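Local structure of protein B (Streptococcus agalactiae, 5H6I) at residues D91-G96 and A143-I148; V75-T80 and R137-F142. The protein is the CAMP factor, a secreted pore-forming toxin that permeabilises membranes and also binds the Fc part of IgG. All coordinates share one frame; numbering follows the deposited sequence.

Interaction 1 (D91-G96 and A143-I148); sequences DLNSIG and ASVDSI
The backbones of D91-G96 and A143-I148 come nearest at S94 and V145, whose CA atoms lie 5.9 Å apart, each within the first turn of its helix. V145, the first residue of its helix, carries the contact with a single methyl: CG2 stands 3.7 Å from S94 CA, against the backbone. This methyl lies anti to the carbonyl carbon of V145, and a compact, branched side chain suits so close an approach. N93 reaches over from the side; with its CG anti to the backbone N (chi1 180°), the amide nitrogen ND2 meets the same V145 CG2 at 3.4 Å, a van der Waals touch. The polar N93 and small S94 fit this shallow surface patch, where only 125 Å² is buried.

Both helix starts are tied locally. D91 OD1 accepts from N93 N, which comes from above the carboxylate plane, making an Asx turn before the helix. S144 is the N-cap of the other: its OG accepts from S147 N at 3.2 Å (angle 156°), while S147 OG returns a bond to S144 O at 2.9 Å. What results is two helix N-termini, one capped by S144 and the other preceded by an Asx turn, meeting at one end of an all-helical bundle.

Interaction 2 (V75-T80 and R137-F142); sequences VEKLKT and RILDPF
K77 lays its aliphatic chain over the end of L139, the two side chains running aslant to each other, with K77 CD 3.6 Å from L139 CD2. The K77 chain bends at chi3 (-69°) beyond CG, carrying NZ past the leucine toward the end of helix 121-139, where it stands 3.5 Å from L139 O without a hydrogen bond being formed. A lysine suits this exposed edge because its methylenes can cover an apolar neighbour while the ammonium remains at the surface. L139 also rests on E70 and S74, one to two turns earlier on helix 65-84, and so spans several residues of that helix.

Deeper in, L78 and I138 meet at about a right angle through methyl groups, L78 CD1 to I138 CG2 at 4.2 Å. I138 presents the branch that lies anti to its backbone N. Both residues are buried, a setting that suits their purely apolar side chains: L78 also packs on helices 35-58 and 93-115, and I138 on A101.

Helix 121-139 ends here. D140 leaves the helical conformation and forms an Asx turn, its OD1 accepting at 3.2 Å from F142 N, which lies above the carboxylate plane; P141, which has no backbone N-H to give, fits between them. R98 of helix 93-115 donates to I138 O at this helix end. On the facing helix, T80 OG1 bonds back to E76 O at 2.8 Å, a common way for a threonine hydroxyl to be satisfied within a helix.

No hydrogen bond or salt bridge joins the segments, so the contact depends on apolar packing graded from buried methyls to a solvent-facing lysine. The positive ammonium near the carbonyl end of the helix would probably be mildly favourable electrostatically.

In the fold
Following the chain, V75-T80 on helix 65-84 comes first, then D91-G96 opening helix 93-115, then R137-F142 ending helix 121-139, and directly after it A143-I148 opening helix 145-163. Interaction 2 therefore closes a loop of 56 residues and interaction 1 one of 46; the segments alternate, so the two loops cross. Their centres are 10 Å apart, and they touch: I95 packs on L78, and R137 NH2 probably donates a hydrogen bond to S147 O. Together they draw four successive helices together at one end of the bundle, with interaction 1 at the surface and interaction 2 partly buried.

Interaction 1 (D91-G96 and A143-I148)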
# COMPACT_ATOMS: atom_id res chain seq x y z
N ASP A 91 -22.50 -17.24 -17.74
CA ASP A 91 -22.82 -16.78 -16.39
C ASP A 91 -21.66 -15.94 -15.85
O ASP A 91 -20.54 -16.45 -15.70
CB ASP A 91 -23.10 -17.98 -15.49
CG ASP A 91 -23.40 -17.57 -14.05
OD1 ASP A 91 -23.89 -16.45 -13.83
OD2 ASP A 91 -23.14 -18.39 -13.14
N LEU A 92 -21.93 -14.67 -15.55
CA LEU A 92 -20.93 -13.75 -15.04
C LEU A 92 -21.04 -13.54 -13.53
O LEU A 92 -20.54 -12.54 -13.01
CB LEU A 92 -21.02 -12.41 -15.76
CG LEU A 92 -20.67 -12.39 -17.25
CD1 LEU A 92 -20.75 -10.98 -17.79
CD2 LEU A 92 -19.28 -12.97 -17.48
N ASN A 93 -21.68 -14.47 -12.82
CA ASN A 93 -21.88 -14.29 -11.38
C ASN A 93 -20.58 -14.49 -10.61
O ASN A 93 -20.18 -13.62 -9.83
CB ASN A 93 -22.96 -15.25 -10.88
CG ASN A 93 -23.21 -15.12 -9.39
OD1 ASN A 93 -23.67 -14.09 -8.91
ND2 ASN A 93 -22.89 -16.17 -8.64
N SER A 94 -19.92 -15.63 -10.82
CA SER A 94 -18.68 -15.90 -10.09
C SER A 94 -17.58 -14.94 -10.50
O SER A 94 -16.79 -14.49 -9.66
CB SER A 94 -18.25 -17.35 -10.33
OG SER A 94 -17.43 -17.45 -11.48
N ILE A 95 -17.51 -14.59 -11.79
CA ILE A 95 -16.47 -13.68 -12.25
C ILE A 95 -16.69 -12.28 -11.67
O ILE A 95 -15.73 -11.52 -11.49
CB ILE A 95 -16.42 -13.65 -13.79
CG1 ILE A 95 -15.02 -13.29 -14.28
CG2 ILE A 95 -17.45 -12.69 -14.36
CD1 ILE A 95 -14.00 -14.37 -14.05
N GLY A 96 -17.93 -11.93 -11.36
CA GLY A 96 -18.23 -10.61 -10.82
C GLY A 96 -17.94 -10.50 -9.34
O GLY A 96 -17.46 -9.47 -8.87
N ALA A 143 -13.48 -21.81 -5.27
CA ALA A 143 -14.09 -20.97 -4.24
C ALA A 143 -15.47 -20.52 -4.70
O ALA A 143 -15.60 -19.86 -5.73
CB ALA A 143 -13.20 -19.77 -3.95
N SER A 144 -16.49 -20.87 -3.92
CA SER A 144 -17.85 -20.45 -4.25
C SER A 144 -18.02 -18.95 -4.00
O SER A 144 -17.20 -18.31 -3.33
CB SER A 144 -18.86 -21.24 -3.42
OG SER A 144 -18.66 -21.04 -2.03
N VAL A 145 -19.09 -18.40 -4.56
CA VAL A 145 -19.40 -16.99 -4.36
C VAL A 145 -19.65 -16.70 -2.89
O VAL A 145 -19.27 -15.65 -2.37
CB VAL A 145 -20.59 -16.57 -5.25
CG1 VAL A 145 -21.29 -15.34 -4.68
CG2 VAL A 145 -20.13 -16.32 -6.67
N ASP A 146 -20.27 -17.65 -2.19
CA ASP A 146 -20.53 -17.47 -0.76
C ASP A 146 -19.24 -17.45 0.04
O ASP A 146 -19.09 -16.63 0.96
CB ASP A 146 -21.46 -18.58 -0.26
CG ASP A 146 -22.91 -18.34 -0.63
OD1 ASP A 146 -23.22 -17.25 -1.15
OD2 ASP A 146 -23.74 -19.25 -0.40
N SER A 147 -18.29 -18.33 -0.28
CA SER A 147 -17.03 -18.36 0.46
C SER A 147 -16.19 -17.12 0.18
O SER A 147 -15.37 -16.73 1.02
CB SER A 147 -16.25 -19.62 0.11
OG SER A 147 -15.66 -19.53 -1.17
N ILE A 148 -16.38 -16.48 -0.98
CA ILE A 148 -15.69 -15.23 -1.26
C ILE A 148 -16.32 -14.10 -0.45
O ILE A 148 -15.61 -13.31 0.20
CB ILE A 148 -15.72 -14.92 -2.77
CG1 ILE A 148 -14.80 -15.88 -3.52
CG2 ILE A 148 -15.33 -13.48 -3.03
CD1 ILE A 148 -14.78 -15.65 -5.01

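Interaction 2 (V75-T80 and R137-F142)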
# COMPACT_ATOMS: atom_id res chain seq x y z
N VAL A 75 -5.77 -9.97 -10.96
CA VAL A 75 -6.37 -9.08 -11.95
C VAL A 75 -6.13 -9.60 -13.35
O VAL A 75 -7.01 -9.54 -14.22
CB VAL A 75 -5.82 -7.65 -11.77
CG1 VAL A 75 -6.25 -6.76 -12.94
CG2 VAL A 75 -6.30 -7.05 -10.46
N GLU A 76 -4.93 -10.14 -13.60
CA GLU A 76 -4.59 -10.61 -14.94
C GLU A 76 -5.26 -11.94 -15.28
O GLU A 76 -5.63 -12.16 -16.44
CB GLU A 76 -3.07 -10.75 -15.07
CG GLU A 76 -2.51 -10.17 -16.35
CD GLU A 76 -3.03 -8.77 -16.63
OE1 GLU A 76 -3.50 -8.53 -17.76
OE2 GLU A 76 -2.96 -7.91 -15.73
N LYS A 77 -5.44 -12.82 -14.29
CA LYS A 77 -6.09 -14.10 -14.58
C LYS A 77 -7.60 -13.93 -14.76
O LYS A 77 -8.23 -14.73 -15.45
CB LYS A 77 -5.79 -15.11 -13.47
CG LYS A 77 -6.95 -15.41 -12.54
CD LYS A 77 -6.61 -16.53 -11.57
CE LYS A 77 -6.49 -17.87 -12.28
NZ LYS A 77 -6.18 -18.97 -11.32
N LEU A 78 -8.19 -12.90 -14.14
CA LEU A 78 -9.59 -12.60 -14.39
C LEU A 78 -9.79 -11.97 -15.76
O LEU A 78 -10.76 -12.27 -16.46
CB LEU A 78 -10.15 -11.70 -13.29
CG LEU A 78 -10.24 -12.28 -11.88
CD1 LEU A 78 -10.30 -11.18 -10.84
CD2 LEU A 78 -11.45 -13.20 -11.75
N LYS A 79 -8.87 -11.09 -16.16
CA LYS A 79 -8.93 -10.49 -17.49
C LYS A 79 -8.79 -11.55 -18.58
O LYS A 79 -9.52 -11.55 -19.57
CB LYS A 79 -7.85 -9.42 -17.64
CG LYS A 79 -8.27 -8.03 -17.18
CD LYS A 79 -7.32 -6.98 -17.73
CE LYS A 79 -6.63 -6.21 -16.61
NZ LYS A 79 -5.52 -5.36 -17.11
N THR A 80 -7.83 -12.46 -18.40
CA THR A 80 -7.64 -13.53 -19.37
C THR A 80 -8.86 -14.44 -19.44
O THR A 80 -9.23 -14.91 -20.52
CB THR A 80 -6.38 -14.34 -19.03
OG1 THR A 80 -5.27 -13.45 -18.89
CG2 THR A 80 -6.07 -15.35 -20.12
N ARG A 137 -9.00 -16.76 -2.15
CA ARG A 137 -10.34 -17.14 -2.60
C ARG A 137 -10.65 -16.55 -3.97
O ARG A 137 -11.31 -17.19 -4.79
CB ARG A 137 -11.38 -16.69 -1.57
CG ARG A 137 -11.15 -17.22 -0.17
CD ARG A 137 -11.91 -18.52 0.06
NE ARG A 137 -13.07 -18.31 0.92
CZ ARG A 137 -13.08 -18.54 2.23
NH1 ARG A 137 -11.98 -18.99 2.83
NH2 ARG A 137 -14.18 -18.33 2.94
N ILE A 138 -10.18 -15.32 -4.23
CA ILE A 138 -10.38 -14.71 -5.54
C ILE A 138 -9.69 -15.53 -6.62
O ILE A 138 -10.21 -15.69 -7.73
CB ILE A 138 -9.87 -13.25 -5.53
CG1 ILE A 138 -10.60 -12.44 -4.46
CG2 ILE A 138 -10.05 -12.61 -6.90
CD1 ILE A 138 -10.17 -10.99 -4.41
N LEU A 139 -8.51 -16.08 -6.30
CA LEU A 139 -7.77 -16.89 -7.26
C LEU A 139 -8.31 -18.31 -7.35
O LEU A 139 -8.18 -18.96 -8.40
CB LEU A 139 -6.29 -16.92 -6.89
CG LEU A 139 -5.49 -15.63 -7.07
CD1 LEU A 139 -4.31 -15.61 -6.12
CD2 LEU A 139 -5.03 -15.49 -8.51
N ASP A 140 -8.89 -18.82 -6.27
CA ASP A 140 -9.33 -20.21 -6.19
C ASP A 140 -10.47 -20.48 -7.16
O ASP A 140 -11.56 -19.90 -7.00
CB ASP A 140 -9.77 -20.53 -4.76
CG ASP A 140 -9.93 -22.01 -4.51
OD1 ASP A 140 -9.65 -22.81 -5.44
OD2 ASP A 140 -10.33 -22.39 -3.39
N PRO A 141 -10.29 -21.33 -8.17
CA PRO A 141 -11.40 -21.64 -9.07
C PRO A 141 -12.53 -22.39 -8.39
O PRO A 141 -13.68 -22.31 -8.84
CB PRO A 141 -10.75 -22.49 -10.17
CG PRO A 141 -9.27 -22.26 -10.03
CD PRO A 141 -9.04 -22.01 -8.57
N PHE A 142 -12.24 -23.12 -7.31
CA PHE A 142 -13.24 -23.87 -6.58
C PHE A 142 -13.91 -23.05 -5.48
O PHE A 142 -14.83 -23.56 -4.83
CB PHE A 142 -12.61 -25.13 -5.97
CG PHE A 142 -12.03 -26.07 -6.99
CD1 PHE A 142 -12.66 -26.26 -8.21
CD2 PHE A 142 -10.86 -26.76 -6.73
CE1 PHE A 142 -12.13 -27.12 -9.15
CE2 PHE A 142 -10.33 -27.62 -7.67
CZ PHE A 142 -10.96 -27.80 -8.88